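Proteasome assembly chaperone family protein (Thermoplasma acidophilum, PDB 3GAA) is of unknown function but belongs to the PAC2 family, whose relatives include proteasome assembly chaperones, and may act in a similar way. Local coordinates at residues V69-K74 with Q229-I233. Residues are numbered along the deposited sequence; the frame is centred on the assembly and turned at random.
Sequences VFVGGK and QIKKI
Val-71 and Gln-229 bring the two backbones closest, their CA atoms 6.2 Å apart, where the turn after strand 68-69 meets one side of helix 219-243. Residues 70-74 fold back tightly: Gly-72 and Gly-73 both take positive phi, and weak backbone bonds run from Gly-73 N to Phe-70 O and from Lys-74 N to Val-71 O. Val-71 reaches into the step between Gln-229 and Ile-233, one helical turn apart. A chi1 of 75° sets CG1 between the backbone N and the carbonyl carbon and CG2 anti to that N, spreading the two methyls over different parts of the helix. CG1 meets Ile-233 CD1 at 3.4 Å, while CG2 lies 3.7 Å from the carbonyl O of Gln-229 and skirts Lys-232 CB. Ile-233 CD1 also touches Val-69 CG2 at 3.9 Å, so one methyl bridges the strand end and the turn. On the other flank the Gln-229 chain, extended beyond CG, carries its amide past Val-71 CG1 toward Lys-74. That lysine bends at chi3 and chi4, bringing NZ to 3.0 Å from Gln-229 OE1, and NZ also makes a weak hydrogen bond, 3.5 Å, to Val-71 O. A leucine in place of Gln-229 would probably deprive the ammonium of this neighbouring amide oxygen and leave the lysine end freer to swing. Ala-162 of the second subunit packs against Val-71, Lys-232 and Ile-233, and Val-69 pairs antiparallel with a strand of that subunit, so the contact sits at a subunit interface. The chemistry is thus a small aliphatic cluster with a polar margin, which joins the turn to the predicted coiled-coil helix chiefly through methyl contacts.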
# COMPACT_ATOMS: atom_id res chain seq x y z
N VAL A 69 35.91 3.07 5.74
CA VAL A 69 37.35 3.16 5.42
C VAL A 69 38.03 4.32 6.15
O VAL A 69 37.51 5.41 6.24
CB VAL A 69 37.65 3.16 3.92
CG1 VAL A 69 36.43 3.44 3.12
CG2 VAL A 69 38.76 4.12 3.61
N PHE A 70 39.18 4.03 6.73
CA PHE A 70 39.93 5.00 7.50
C PHE A 70 41.42 4.92 7.13
O PHE A 70 42.26 5.23 7.96
CB PHE A 70 39.74 4.71 8.98
CG PHE A 70 40.32 5.74 9.89
CD1 PHE A 70 39.93 7.07 9.78
CD2 PHE A 70 41.23 5.38 10.90
CE1 PHE A 70 40.47 8.05 10.67
CE2 PHE A 70 41.76 6.33 11.78
CZ PHE A 70 41.38 7.67 11.66
N VAL A 71 41.74 4.52 5.90
CA VAL A 71 43.13 4.38 5.51
C VAL A 71 43.64 5.78 5.32
O VAL A 71 42.91 6.66 4.86
CB VAL A 71 43.33 3.54 4.23
CG1 VAL A 71 42.92 4.33 2.98
CG2 VAL A 71 44.79 3.03 4.15
N GLY A 72 44.89 5.97 5.72
CA GLY A 72 45.47 7.30 5.83
C GLY A 72 44.71 8.24 6.75
O GLY A 72 44.67 9.45 6.49
N GLY A 73 44.09 7.73 7.81
CA GLY A 73 43.35 8.58 8.75
C GLY A 73 42.29 9.51 8.15
O GLY A 73 41.99 10.56 8.73
N LYS A 74 41.71 9.14 7.01
CA LYS A 74 40.62 9.91 6.45
C LYS A 74 39.40 9.02 6.59
O LYS A 74 39.28 8.02 5.89
CB LYS A 74 40.89 10.30 4.97
CG LYS A 74 42.42 10.46 4.64
CD LYS A 74 42.73 10.84 3.13
CE LYS A 74 42.27 9.75 2.07
NZ LYS A 74 43.18 8.50 1.93
N GLN A 229 47.87 2.50 -0.00
CA GLN A 229 46.60 2.61 0.71
C GLN A 229 45.56 1.57 0.33
O GLN A 229 45.07 0.85 1.17
CB GLN A 229 46.01 4.00 0.54
CG GLN A 229 46.87 5.10 1.12
CD GLN A 229 46.12 6.38 1.21
OE1 GLN A 229 45.01 6.50 0.65
NE2 GLN A 229 46.68 7.34 1.93
N ILE A 230 45.24 1.47 -0.95
CA ILE A 230 44.29 0.49 -1.43
C ILE A 230 44.67 -0.96 -1.07
O ILE A 230 43.81 -1.78 -0.77
CB ILE A 230 44.16 0.56 -2.97
CG1 ILE A 230 42.96 1.40 -3.37
CG2 ILE A 230 44.01 -0.84 -3.57
CD1 ILE A 230 42.92 2.79 -2.74
N LYS A 231 45.96 -1.26 -1.14
CA LYS A 231 46.49 -2.58 -0.84
C LYS A 231 46.23 -2.92 0.62
O LYS A 231 45.83 -4.01 0.93
CB LYS A 231 48.00 -2.58 -1.09
CG LYS A 231 48.56 -3.81 -1.73
CD LYS A 231 49.27 -4.72 -0.73
CE LYS A 231 50.40 -5.58 -1.35
NZ LYS A 231 51.77 -4.93 -1.28
N LYS A 232 46.45 -1.96 1.51
CA LYS A 232 46.16 -2.16 2.93
C LYS A 232 44.71 -2.57 3.16
O LYS A 232 44.37 -3.34 4.06
CB LYS A 232 46.40 -0.87 3.70
CG LYS A 232 47.83 -0.51 4.00
CD LYS A 232 47.87 0.33 5.29
CE LYS A 232 49.01 1.33 5.33
NZ LYS A 232 50.33 0.64 5.28
N ILE A 233 43.84 -2.04 2.36
CA ILE A 233 42.46 -2.31 2.58
C ILE A 233 41.96 -3.59 1.88
O ILE A 233 41.10 -4.29 2.41
CB ILE A 233 41.61 -1.11 2.12
CG1 ILE A 233 41.92 0.12 2.99
CG2 ILE A 233 40.13 -1.45 2.18
CD1 ILE A 233 41.33 1.40 2.45